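Local coordinates for cyclic di-GMP-binding protein XC_3703 (Xanthomonas campestris pv. campestris, PDB 5B7W) that binds the second messenger cyclic di-GMP and, when the messenger is absent, promotes binding of a LysR-type regulator to target genes, controlling virulence and biofilm formation, at residues M1-I7 with K127-K133; Q104-L108 with F150-L154; R76-G81 with Q92-K97; E14-A18 with R67-I73. All blocks are in the same frame, centred on the assembly; numbering follows the deposited sequence.

Contact 1: residues M1-I7 with K127-K133; sequences MPSFDVI and KLRVTGK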
loop_
_atom_site.group_PDB
_atom_site.type_symbol
_atom_site.label_atom_id
_atom_site.label_comp_id
_atom_site.label_asym_id
_atom_site.label_seq_id
_atom_site.Cartn_x
_atom_site.Cartn_y
_atom_site.Cartn_z
ATOM N N MET A 1 -3.503 0.899 -30.986
ATOM C CA MET A 1 -2.811 1.637 -29.937
ATOM C C MET A 1 -2.613 0.764 -28.700
ATOM O O MET A 1 -3.582 0.402 -28.031
ATOM C CB MET A 1 -3.586 2.906 -29.573
ATOM C CG MET A 1 -3.816 3.853 -30.744
ATOM S SD MET A 1 -2.790 5.336 -30.680
ATOM C CE MET A 1 -3.678 6.313 -29.470
ATOM N N PRO A 2 -1.361 0.417 -28.406
ATOM C CA PRO A 2 -1.083 -0.416 -27.233
ATOM C C PRO A 2 -1.439 0.302 -25.940
ATOM O O PRO A 2 -1.444 1.533 -25.865
ATOM C CB PRO A 2 0.427 -0.674 -27.323
ATOM C CG PRO A 2 0.797 -0.358 -28.741
ATOM C CD PRO A 2 -0.144 0.717 -29.178
ATOM N N SER A 3 -1.734 -0.489 -24.910
ATOM C CA SER A 3 -2.154 0.075 -23.637
ATOM C C SER A 3 -1.732 -0.840 -22.496
ATOM O O SER A 3 -1.427 -2.019 -22.693
ATOM C CB SER A 3 -3.670 0.302 -23.595
ATOM O OG SER A 3 -4.368 -0.929 -23.591
ATOM N N PHE A 4 -1.719 -0.267 -21.295
ATOM C CA PHE A 4 -1.476 -1.011 -20.069
ATOM C C PHE A 4 -2.275 -0.351 -18.956
ATOM O O PHE A 4 -2.842 0.731 -19.128
ATOM C CB PHE A 4 0.017 -1.063 -19.722
ATOM C CG PHE A 4 0.595 0.267 -19.329
ATOM C CD1 PHE A 4 1.052 1.150 -20.293
ATOM C CD2 PHE A 4 0.684 0.633 -17.996
ATOM C CE1 PHE A 4 1.582 2.374 -19.935
ATOM C CE2 PHE A 4 1.215 1.855 -17.632
ATOM C CZ PHE A 4 1.662 2.728 -18.603
ATOM N N ASP A 5 -2.311 -1.010 -17.804
ATOM C CA ASP A 5 -3.038 -0.516 -16.643
ATOM C C ASP A 5 -2.063 -0.128 -15.542
ATOM O O ASP A 5 -1.151 -0.895 -15.215
ATOM C CB ASP A 5 -4.024 -1.563 -16.121
ATOM C CG ASP A 5 -5.360 -1.511 -16.831
ATOM O OD1 ASP A 5 -5.624 -0.510 -17.528
ATOM O OD2 ASP A 5 -6.147 -2.468 -16.685
ATOM N N VAL A 6 -2.254 1.061 -14.984
ATOM C CA VAL A 6 -1.579 1.463 -13.756
ATOM C C VAL A 6 -2.466 1.043 -12.594
ATOM O O VAL A 6 -3.604 1.508 -12.471
ATOM C CB VAL A 6 -1.308 2.974 -13.730
ATOM C CG1 VAL A 6 -0.510 3.348 -12.488
ATOM C CG2 VAL A 6 -0.580 3.405 -14.991
ATOM N N ILE A 7 -1.957 0.149 -11.750
ATOM C CA ILE A 7 -2.735 -0.389 -10.645
ATOM C C ILE A 7 -1.997 -0.129 -9.342
ATOM O O ILE A 7 -0.806 0.197 -9.317
ATOM C CB ILE A 7 -3.022 -1.896 -10.806
ATOM C CG1 ILE A 7 -1.718 -2.697 -10.751
ATOM C CG2 ILE A 7 -3.765 -2.165 -12.103
ATOM C CD1 ILE A 7 -1.915 -4.191 -10.881
ATOM N N LYS A 127 -8.440 1.819 -11.538
ATOM C CA LYS A 127 -7.216 1.679 -12.309
ATOM C C LYS A 127 -7.119 2.806 -13.326
ATOM O O LYS A 127 -8.111 3.462 -13.657
ATOM C CB LYS A 127 -7.157 0.325 -13.031
ATOM C CG LYS A 127 -7.297 -0.883 -12.120
ATOM C CD LYS A 127 -7.308 -2.172 -12.928
ATOM C CE LYS A 127 -7.318 -3.394 -12.027
ATOM N NZ LYS A 127 -7.144 -4.653 -12.803
ATOM N N LEU A 128 -5.904 3.025 -13.825
ATOM C CA LEU A 128 -5.636 4.029 -14.849
ATOM C C LEU A 128 -5.062 3.324 -16.069
ATOM O O LEU A 128 -3.955 2.776 -16.011
ATOM C CB LEU A 128 -4.673 5.098 -14.333
ATOM C CG LEU A 128 -4.389 6.250 -15.301
ATOM C CD1 LEU A 128 -5.621 7.127 -15.476
ATOM C CD2 LEU A 128 -3.194 7.075 -14.840
ATOM N N ARG A 129 -5.808 3.331 -17.171
ATOM C CA ARG A 129 -5.316 2.769 -18.422
ATOM C C ARG A 129 -4.613 3.854 -19.226
ATOM O O ARG A 129 -5.170 4.934 -19.449
ATOM C CB ARG A 129 -6.444 2.152 -19.248
ATOM C CG ARG A 129 -5.931 1.451 -20.501
ATOM C CD ARG A 129 -7.023 0.690 -21.227
ATOM N NE ARG A 129 -7.550 -0.413 -20.427
ATOM C CZ ARG A 129 -6.901 -1.550 -20.184
ATOM N NH1 ARG A 129 -7.475 -2.488 -19.444
ATOM N NH2 ARG A 129 -5.686 -1.754 -20.677
ATOM N N VAL A 130 -3.392 3.558 -19.657
ATOM C CA VAL A 130 -2.562 4.488 -20.411
ATOM C C VAL A 130 -2.420 3.957 -21.829
ATOM O O VAL A 130 -2.058 2.791 -22.027
ATOM C CB VAL A 130 -1.187 4.670 -19.745
ATOM C CG1 VAL A 130 -0.313 5.592 -20.573
ATOM C CG2 VAL A 130 -1.354 5.207 -18.330
ATOM N N THR A 131 -2.712 4.805 -22.811
ATOM C CA THR A 131 -2.621 4.441 -24.218
ATOM C C THR A 131 -1.645 5.366 -24.929
ATOM O O THR A 131 -1.609 6.572 -24.665
ATOM C CB THR A 131 -3.992 4.505 -24.906
ATOM O OG1 THR A 131 -4.400 5.873 -25.041
ATOM C CG2 THR A 131 -5.034 3.745 -24.100
ATOM N N GLY A 132 -0.850 4.789 -25.830
ATOM C CA GLY A 132 0.076 5.553 -26.643
ATOM C C GLY A 132 0.189 4.925 -28.015
ATOM O O GLY A 132 -0.228 3.785 -28.233
ATOM N N LYS A 133 0.764 5.688 -28.951
ATOM C CA LYS A 133 0.860 5.189 -30.320
ATOM C C LYS A 133 1.906 4.086 -30.450
ATOM O O LYS A 133 1.760 3.200 -31.300
ATOM C CB LYS A 133 1.141 6.335 -31.305
ATOM C CG LYS A 133 2.218 7.357 -30.923
ATOM C CD LYS A 133 3.622 6.867 -31.242
ATOM C CE LYS A 133 4.648 7.985 -31.138
ATOM N NZ LYS A 133 6.022 7.437 -30.962
HETATM O O HOH W 1 -5.460 -4.537 -14.879
#
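Asp5 OD2 lies 3.1 Å from Arg129 NH1 in a salt bridge of charges alone, since the oxygen sits well out of the guanidinium plane; Arg129 NH1 is hydrogen-bonded instead to Asn158. A water joins the same Asp5 OD2 (2.8 Å) to Lys127 NZ (2.7 Å). The backbones run antiparallel, and two hydrogen-bonded pairs tie them: Val6 N to Leu128 O (2.6 Å) with Leu128 N to Val6 O (3.1 Å), and Val130 N to Phe4 O (2.9 Å) with Phe4 N to Val130 O (3.2 Å). A weak bond from Gly132 N to Pro2 O (3.3 Å) extends the ladder. On the face of Phe4, Val6, Leu128 and Val130, Phe4 CE1 meets Val130 CB at 3.6 Å, and helices 102-114 and 135-146 cover this apolar layer. The N-terminal strand thus fills a central place in the four-stranded sheet of domain I, an RRM-like fold, and Lys133, just after the partner strand 127-132, belongs by similarity to the cyclic di-GMP site.

Contact 2: residues Q104-L108 with F150-L154; sequences QAKQL and FELPL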
loop_
_atom_site.group_PDB
_atom_site.type_symbol
_atom_site.label_atom_id
_atom_site.label_comp_id
_atom_site.label_asym_id
_atom_site.label_seq_id
_atom_site.Cartn_x
_atom_site.Cartn_y
_atom_site.Cartn_z
ATOM N N GLN A 104 -6.296 10.526 -6.715
ATOM C CA GLN A 104 -4.936 10.191 -7.120
ATOM C C GLN A 104 -4.836 9.935 -8.619
ATOM O O GLN A 104 -3.771 10.147 -9.212
ATOM C CB GLN A 104 -4.446 8.975 -6.334
ATOM C CG GLN A 104 -4.479 9.157 -4.820
ATOM C CD GLN A 104 -5.804 8.749 -4.199
ATOM O OE1 GLN A 104 -6.184 7.585 -4.235
ATOM N NE2 GLN A 104 -6.510 9.710 -3.622
ATOM N N ALA A 105 -5.925 9.481 -9.246
ATOM C CA ALA A 105 -5.903 9.213 -10.681
ATOM C C ALA A 105 -5.712 10.499 -11.477
ATOM O O ALA A 105 -4.845 10.575 -12.354
ATOM C CB ALA A 105 -7.188 8.499 -11.104
ATOM N N LYS A 106 -6.518 11.523 -11.184
ATOM C CA LYS A 106 -6.341 12.817 -11.837
ATOM C C LYS A 106 -4.959 13.394 -11.574
ATOM O O LYS A 106 -4.384 14.051 -12.452
ATOM C CB LYS A 106 -7.405 13.799 -11.362
ATOM C CG LYS A 106 -8.817 13.404 -11.703
ATOM C CD LYS A 106 -9.773 14.108 -10.774
ATOM C CE LYS A 106 -11.186 13.997 -11.280
ATOM N NZ LYS A 106 -12.055 15.059 -10.717
ATOM N N GLN A 107 -4.426 13.196 -10.367
ATOM C CA GLN A 107 -3.022 13.513 -10.150
ATOM C C GLN A 107 -2.143 12.711 -11.096
ATOM O O GLN A 107 -1.188 13.250 -11.663
ATOM C CB GLN A 107 -2.627 13.270 -8.693
ATOM C CG GLN A 107 -3.456 14.081 -7.710
ATOM C CD GLN A 107 -3.000 13.908 -6.276
ATOM O OE1 GLN A 107 -1.928 13.364 -6.029
ATOM N NE2 GLN A 107 -3.819 14.355 -5.322
ATOM N N LEU A 108 -2.474 11.435 -11.320
ATOM C CA LEU A 108 -1.625 10.643 -12.201
ATOM C C LEU A 108 -1.694 11.149 -13.635
ATOM O O LEU A 108 -0.686 11.123 -14.350
ATOM C CB LEU A 108 -1.960 9.156 -12.123
ATOM C CG LEU A 108 -1.370 8.468 -10.894
ATOM C CD1 LEU A 108 -1.633 6.959 -10.933
ATOM C CD2 LEU A 108 0.113 8.776 -10.824
ATOM N N PHE A 150 4.832 9.906 -5.343
ATOM C CA PHE A 150 3.432 9.526 -5.238
ATOM C C PHE A 150 3.163 8.832 -3.911
ATOM O O PHE A 150 4.007 8.085 -3.405
ATOM C CB PHE A 150 3.030 8.613 -6.398
ATOM C CG PHE A 150 1.561 8.610 -6.683
ATOM C CD1 PHE A 150 0.908 9.788 -7.002
ATOM C CD2 PHE A 150 0.833 7.433 -6.645
ATOM C CE1 PHE A 150 -0.443 9.795 -7.267
ATOM C CE2 PHE A 150 -0.519 7.434 -6.913
ATOM C CZ PHE A 150 -1.157 8.617 -7.225
ATOM N N GLU A 151 1.975 9.081 -3.360
ATOM C CA GLU A 151 1.544 8.524 -2.084
ATOM C C GLU A 151 1.064 7.083 -2.196
ATOM O O GLU A 151 0.489 6.560 -1.235
ATOM C CB GLU A 151 0.432 9.392 -1.487
ATOM C CG GLU A 151 -0.789 9.531 -2.383
ATOM C CD GLU A 151 -1.841 10.451 -1.798
ATOM O OE1 GLU A 151 -2.023 11.564 -2.336
ATOM O OE2 GLU A 151 -2.484 10.064 -0.800
ATOM N N LEU A 152 1.280 6.435 -3.342
ATOM C CA LEU A 152 0.821 5.073 -3.554
ATOM C C LEU A 152 1.853 4.237 -4.303
ATOM O O LEU A 152 2.482 4.725 -5.252
ATOM C CB LEU A 152 -0.494 5.012 -4.342
ATOM C CG LEU A 152 -1.823 4.915 -3.591
ATOM C CD1 LEU A 152 -2.337 6.281 -3.190
ATOM C CD2 LEU A 152 -2.875 4.175 -4.413
ATOM N N PRO A 153 2.017 2.977 -3.910
ATOM C CA PRO A 153 2.788 2.048 -4.744
ATOM C C PRO A 153 2.056 1.774 -6.048
ATOM O O PRO A 153 0.837 1.591 -6.073
ATOM C CB PRO A 153 2.881 0.785 -3.877
ATOM C CG PRO A 153 2.548 1.241 -2.482
ATOM C CD PRO A 153 1.572 2.357 -2.656
ATOM N N LEU A 154 2.816 1.751 -7.139
ATOM C CA LEU A 154 2.265 1.550 -8.472
ATOM C C LEU A 154 2.823 0.268 -9.072
ATOM O O LEU A 154 4.033 0.023 -9.009
ATOM C CB LEU A 154 2.582 2.735 -9.390
ATOM C CG LEU A 154 2.022 4.101 -8.987
ATOM C CD1 LEU A 154 2.360 5.144 -10.042
ATOM C CD2 LEU A 154 0.520 4.023 -8.764
#
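Gln104, on the first turns of helix 102-114, directs its aliphatic part at the loop that precedes strand 155-160: its CB lies 3.4 Å from Phe150 CZ, and its CG is 3.9 Å from Leu152 CD1. The amide end turns to another partner, with NE2 hydrogen-bonded to Glu101, so Gln104 meets the loop through its carbon atoms. One turn further on, Gln107 borders the same ring more loosely, its OE1 4.1 Å from Phe150 CE1. Leu108 packs flat on the ring. Its CD2 sits over the face of Phe150, 3.9 Å from the centroid and 17° off the normal, a CH-pi contact, while Leu108 CG approaches Phe150 CZ to 3.7 Å and Leu108 CD1 reaches Leu154 CD2 at 4.2 Å. No hydrogen bond links the two segments; packing, mostly around the Phe150 ring, joins loop and helix. Deeper in, Leu108 and Leu154 both touch Val6 of strand 3-7 and Leu145 of helix 135-146. The contact therefore closes one end of the helix-on-sheet core of domain I, whose RRM-like alpha/beta sandwich packs two helices against one face of an antiparallel sheet.

Contact 3: residues R76-G81 with Q92-K97; sequences RCLEFG and QKVTVK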
loop_
_atom_site.group_PDB
_atom_site.type_symbol
_atom_site.label_atom_id
_atom_site.label_comp_id
_atom_site.label_asym_id
_atom_site.label_seq_id
_atom_site.Cartn_x
_atom_site.Cartn_y
_atom_site.Cartn_z
ATOM N N ARG A 76 4.485 1.764 1.585
ATOM C CA ARG A 76 3.925 3.091 1.362
ATOM C C ARG A 76 2.420 3.047 1.138
ATOM O O ARG A 76 1.775 4.100 1.171
ATOM C CB ARG A 76 4.619 3.769 0.178
ATOM C CG ARG A 76 5.999 4.322 0.511
ATOM C CD ARG A 76 6.684 4.961 -0.696
ATOM N NE ARG A 76 6.924 4.008 -1.778
ATOM C CZ ARG A 76 6.281 4.020 -2.941
ATOM N NH1 ARG A 76 5.356 4.939 -3.180
ATOM N NH2 ARG A 76 6.565 3.114 -3.868
ATOM N N CYS A 77 1.853 1.858 0.915
ATOM C CA CYS A 77 0.408 1.688 0.861
ATOM C C CYS A 77 -0.247 1.801 2.231
ATOM O O CYS A 77 -1.478 1.794 2.310
ATOM C CB CYS A 77 0.062 0.332 0.243
ATOM S SG CYS A 77 0.443 -1.089 1.305
ATOM N N LEU A 78 0.537 1.904 3.301
ATOM C CA LEU A 78 -0.018 1.960 4.646
ATOM C C LEU A 78 -0.452 3.379 4.985
ATOM O O LEU A 78 0.297 4.338 4.770
ATOM C CB LEU A 78 1.004 1.465 5.669
ATOM C CG LEU A 78 1.477 0.017 5.534
ATOM C CD1 LEU A 78 2.413 -0.345 6.679
ATOM C CD2 LEU A 78 0.289 -0.933 5.480
ATOM N N GLU A 79 -1.667 3.510 5.513
ATOM C CA GLU A 79 -2.199 4.781 5.994
ATOM C C GLU A 79 -2.445 4.642 7.489
ATOM O O GLU A 79 -3.388 3.961 7.908
ATOM C CB GLU A 79 -3.483 5.158 5.259
ATOM C CG GLU A 79 -4.120 6.442 5.762
ATOM C CD GLU A 79 -5.580 6.556 5.378
ATOM O OE1 GLU A 79 -6.408 5.837 5.975
ATOM O OE2 GLU A 79 -5.901 7.366 4.483
ATOM N N PHE A 80 -1.599 5.283 8.291
ATOM C CA PHE A 80 -1.658 5.157 9.742
ATOM C C PHE A 80 -2.616 6.194 10.314
ATOM O O PHE A 80 -2.419 7.399 10.130
ATOM C CB PHE A 80 -0.268 5.321 10.354
ATOM C CG PHE A 80 0.653 4.170 10.074
ATOM C CD1 PHE A 80 1.402 4.131 8.910
ATOM C CD2 PHE A 80 0.767 3.127 10.976
ATOM C CE1 PHE A 80 2.250 3.071 8.653
ATOM C CE2 PHE A 80 1.611 2.064 10.722
ATOM C CZ PHE A 80 2.355 2.037 9.559
ATOM N N GLY A 81 -3.650 5.723 11.008
ATOM C CA GLY A 81 -4.527 6.603 11.746
ATOM C C GLY A 81 -3.905 7.037 13.059
ATOM O O GLY A 81 -2.771 6.694 13.396
ATOM N N GLN A 92 -4.527 1.436 17.232
ATOM C CA GLN A 92 -4.269 2.220 16.031
ATOM C C GLN A 92 -4.742 1.449 14.809
ATOM O O GLN A 92 -4.468 0.253 14.681
ATOM C CB GLN A 92 -2.780 2.561 15.896
ATOM C CG GLN A 92 -2.476 3.530 14.765
ATOM C CD GLN A 92 -0.994 3.780 14.595
ATOM O OE1 GLN A 92 -0.165 2.943 14.953
ATOM N NE2 GLN A 92 -0.648 4.941 14.050
ATOM N N LYS A 93 -5.444 2.144 13.921
ATOM C CA LYS A 93 -5.954 1.570 12.685
ATOM C C LYS A 93 -5.012 1.908 11.538
ATOM O O LYS A 93 -4.705 3.083 11.306
ATOM C CB LYS A 93 -7.363 2.092 12.395
ATOM C CG LYS A 93 -7.823 1.917 10.961
ATOM C CD LYS A 93 -9.244 2.425 10.784
ATOM C CE LYS A 93 -9.717 2.267 9.349
ATOM N NZ LYS A 93 -11.162 2.593 9.201
ATOM N N VAL A 94 -4.549 0.882 10.830
ATOM C CA VAL A 94 -3.668 1.042 9.680
ATOM C C VAL A 94 -4.431 0.566 8.452
ATOM O O VAL A 94 -4.760 -0.620 8.334
ATOM C CB VAL A 94 -2.353 0.270 9.851
ATOM C CG1 VAL A 94 -1.400 0.586 8.705
ATOM C CG2 VAL A 94 -1.715 0.599 11.191
ATOM N N THR A 95 -4.715 1.489 7.537
ATOM C CA THR A 95 -5.431 1.168 6.309
ATOM C C THR A 95 -4.432 0.740 5.241
ATOM O O THR A 95 -3.520 1.499 4.896
ATOM C CB THR A 95 -6.249 2.364 5.823
ATOM O OG1 THR A 95 -7.276 2.665 6.777
ATOM C CG2 THR A 95 -6.889 2.060 4.474
ATOM N N VAL A 96 -4.600 -0.478 4.729
ATOM C CA VAL A 96 -3.801 -0.953 3.607
ATOM C C VAL A 96 -4.433 -0.425 2.327
ATOM O O VAL A 96 -5.359 -1.034 1.781
ATOM C CB VAL A 96 -3.699 -2.489 3.597
ATOM C CG1 VAL A 96 -2.799 -2.955 2.463
ATOM C CG2 VAL A 96 -3.178 -2.992 4.935
ATOM N N LYS A 97 -3.943 0.718 1.850
ATOM C CA LYS A 97 -4.547 1.377 0.699
ATOM C C LYS A 97 -4.350 0.543 -0.562
ATOM O O LYS A 97 -3.242 0.079 -0.849
ATOM C CB LYS A 97 -3.950 2.770 0.510
ATOM C CG LYS A 97 -4.216 3.729 1.661
ATOM C CD LYS A 97 -3.496 5.054 1.452
ATOM C CE LYS A 97 -2.002 4.854 1.246
ATOM N NZ LYS A 97 -1.287 6.143 1.027
HETATM O O HOH W 2 0.741 6.900 3.006
#
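Val94 sits at the apolar centre of this antiparallel beta hairpin, formed by strands 78-85 and 90-96 of the RRM-like domain II. Its CG1 lies over the face of the Phe80 ring, 4.0 Å from the centroid, in a CH-pi contact, and also meets Leu78 CD2 at 3.9 Å. Leu78 CD2 reaches Val96 CG2 as well (4.1 Å), and helix 54-70 packs on Leu78 and Phe80. Backbone bonds stitch the strands together: Glu79 and Thr95 form a hydrogen-bonded pair, with both N-O distances, Glu79 N to Thr95 O and Thr95 N to Glu79 O, at 2.8 Å, followed by Gly81 N to Lys93 O (2.9 Å) and Lys97 N to Cys77 O (2.7 Å). On the other face, Glu79 CB packs on Lys97 CD at 3.8 Å. Lys97 NZ is hydrogen-bonded to Glu151 O and, through a water, to Leu78 O. Toward the hairpin turn, the amide of Gln92 takes up a side-chain-to-backbone bond, NE2 to Gly81 O at 2.8 Å.

Contact 4: residues E14-A18 with R67-I73; sequences ELTNA and RLLARGI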
loop_
_atom_site.group_PDB
_atom_site.type_symbol
_atom_site.label_atom_id
_atom_site.label_comp_id
_atom_site.label_asym_id
_atom_site.label_seq_id
_atom_site.Cartn_x
_atom_site.Cartn_y
_atom_site.Cartn_z
ATOM N N GLU A 14 -0.582 -12.716 0.703
ATOM C CA GLU A 14 0.650 -12.222 1.310
ATOM C C GLU A 14 0.355 -11.193 2.393
ATOM O O GLU A 14 1.070 -11.118 3.400
ATOM C CB GLU A 14 1.567 -11.633 0.238
ATOM C CG GLU A 14 2.047 -12.637 -0.806
ATOM C CD GLU A 14 3.142 -13.566 -0.296
ATOM O OE1 GLU A 14 3.333 -13.671 0.935
ATOM O OE2 GLU A 14 3.818 -14.195 -1.137
ATOM N N LEU A 15 -0.695 -10.390 2.206
ATOM C CA LEU A 15 -1.127 -9.487 3.267
ATOM C C LEU A 15 -1.552 -10.270 4.502
ATOM O O LEU A 15 -1.265 -9.862 5.634
ATOM C CB LEU A 15 -2.268 -8.599 2.770
ATOM C CG LEU A 15 -2.887 -7.643 3.793
ATOM C CD1 LEU A 15 -1.827 -6.740 4.405
ATOM C CD2 LEU A 15 -3.994 -6.818 3.156
ATOM N N THR A 16 -2.225 -11.404 4.300
ATOM C CA THR A 16 -2.605 -12.255 5.423
ATOM C C THR A 16 -1.384 -12.919 6.048
ATOM O O THR A 16 -1.282 -13.013 7.277
ATOM C CB THR A 16 -3.613 -13.310 4.963
ATOM O OG1 THR A 16 -4.768 -12.663 4.415
ATOM C CG2 THR A 16 -4.039 -14.191 6.129
ATOM N N ASN A 17 -0.448 -13.387 5.217
ATOM C CA ASN A 17 0.761 -14.015 5.741
ATOM C C ASN A 17 1.569 -13.040 6.587
ATOM O O ASN A 17 2.060 -13.402 7.663
ATOM C CB ASN A 17 1.613 -14.560 4.595
ATOM C CG ASN A 17 1.238 -15.978 4.211
ATOM O OD1 ASN A 17 1.901 -16.605 3.385
ATOM N ND2 ASN A 17 0.171 -16.492 4.813
ATOM N N ALA A 18 1.712 -11.797 6.120
ATOM C CA ALA A 18 2.498 -10.814 6.861
ATOM C C ALA A 18 1.897 -10.540 8.234
ATOM O O ALA A 18 2.627 -10.404 9.224
ATOM C CB ALA A 18 2.613 -9.520 6.056
ATOM N N ARG A 67 7.446 -7.143 8.318
ATOM C CA ARG A 67 6.729 -8.320 7.841
ATOM C C ARG A 67 6.123 -8.082 6.463
ATOM O O ARG A 67 6.219 -8.942 5.581
ATOM C CB ARG A 67 5.645 -8.722 8.843
ATOM C CG ARG A 67 6.180 -9.289 10.151
ATOM C CD ARG A 67 7.214 -10.376 9.899
ATOM N NE ARG A 67 8.572 -9.900 10.148
ATOM C CZ ARG A 67 9.656 -10.389 9.554
ATOM N NH1 ARG A 67 9.545 -11.368 8.667
ATOM N NH2 ARG A 67 10.852 -9.894 9.844
ATOM N N LEU A 68 5.499 -6.920 6.260
ATOM C CA LEU A 68 4.899 -6.614 4.965
ATOM C C LEU A 68 5.959 -6.542 3.874
ATOM O O LEU A 68 5.779 -7.089 2.780
ATOM C CB LEU A 68 4.118 -5.302 5.050
ATOM C CG LEU A 68 2.812 -5.353 5.843
ATOM C CD1 LEU A 68 2.335 -3.952 6.181
ATOM C CD2 LEU A 68 1.748 -6.103 5.063
ATOM N N LEU A 69 7.078 -5.870 4.158
ATOM C CA LEU A 69 8.176 -5.825 3.199
ATOM C C LEU A 69 8.712 -7.222 2.913
ATOM O O LEU A 69 9.022 -7.551 1.763
ATOM C CB LEU A 69 9.289 -4.915 3.720
ATOM C CG LEU A 69 8.955 -3.424 3.790
ATOM C CD1 LEU A 69 9.935 -2.685 4.686
ATOM C CD2 LEU A 69 8.939 -2.815 2.396
ATOM N N ALA A 70 8.805 -8.064 3.946
ATOM C CA ALA A 70 9.309 -9.422 3.769
ATOM C C ALA A 70 8.441 -10.251 2.835
ATOM O O ALA A 70 8.923 -11.242 2.276
ATOM C CB ALA A 70 9.425 -10.123 5.124
ATOM N N ARG A 71 7.174 -9.879 2.655
ATOM C CA ARG A 71 6.296 -10.552 1.709
ATOM C C ARG A 71 6.122 -9.756 0.419
ATOM O O ARG A 71 5.147 -9.969 -0.309
ATOM C CB ARG A 71 4.938 -10.840 2.353
ATOM C CG ARG A 71 5.014 -11.684 3.623
ATOM C CD ARG A 71 6.033 -12.811 3.501
ATOM N NE ARG A 71 5.625 -13.834 2.542
ATOM C CZ ARG A 71 6.394 -14.852 2.165
ATOM N NH1 ARG A 71 7.616 -14.981 2.663
ATOM N NH2 ARG A 71 5.943 -15.736 1.288
ATOM N N GLY A 72 7.047 -8.841 0.131
ATOM C CA GLY A 72 7.054 -8.134 -1.133
ATOM C C GLY A 72 6.079 -6.986 -1.251
ATOM O O GLY A 72 5.801 -6.541 -2.368
ATOM N N ILE A 73 5.558 -6.480 -0.138
ATOM C CA ILE A 73 4.558 -5.417 -0.155
ATOM C C ILE A 73 5.245 -4.085 0.108
ATOM O O ILE A 73 5.968 -3.933 1.101
ATOM C CB ILE A 73 3.448 -5.681 0.876
ATOM C CG1 ILE A 73 2.748 -7.004 0.565
ATOM C CG2 ILE A 73 2.450 -4.533 0.888
ATOM C CD1 ILE A 73 1.793 -7.461 1.642
#
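Two helices that cover one face of the sheet in the RRM-like domain II, 12-26 and 54-70, meet here, and the second ends in a Schellman motif. Gly72, with a positive phi of 80°, is its C-prime residue: Ile73 N bonds to Leu68 O at 3.0 Å and Gly72 N to Leu69 O at 2.9 Å. This turn carries the chain back toward the first helix, so that Ile73 CD1 comes to 3.9 Å from Leu15 N and 4.4 Å from Leu15 CB. Small Ala18 permits close approach of the backbones, its CA lying 5.0 Å from that of Arg67. Ala18 CB touches Leu68 CD2 at 3.7 Å, and Leu15 CD1 meets the same Leu68 CD2, also at 3.7 Å, making an apolar seam on the side nearer the sheet. Arg67 contributes its CB, 3.5 Å from Ala18 O, while its charged end forms a salt bridge with Glu25. Nearer the solvent, the Arg71 side chain runs past Ala18, with Arg71 CG 4.0 Å from Ala18 CB, to reach Glu14. There Glu14 OE1 lies at the guanidinium edge, accepting a salt-bridge hydrogen bond from Arg71 NE at 2.8 Å and a weak one from Arg71 NH2 at 3.3 Å.

How the contacts relate
Contacts 1 and 2 belong to domain I, contacts 3 and 4 to domain II, and each pair joins a strand ladder to packing at its helical layer. In the first domain, Val6 and Leu128 of contact 1 touch Leu108 of contact 2; in the second, Leu78 and Val96 of contact 3 meet Leu68 and Leu15 of contact 4. These residues form each contact's buried apolar side, opposed to a more open polar edge; no residue touching in contact 4 is fully exposed. The ladders rely on backbone hydrogen bonds, whereas contact 2 has none across its segments and rests mainly on apolar packing, and contact 4 adds a salt bridge. Contacts 2 and 3 bridge the domains through the Lys97-Glu151 hydrogen bond and Pro153 on Cys77. Contact 1 alone reaches the predicted ligand site.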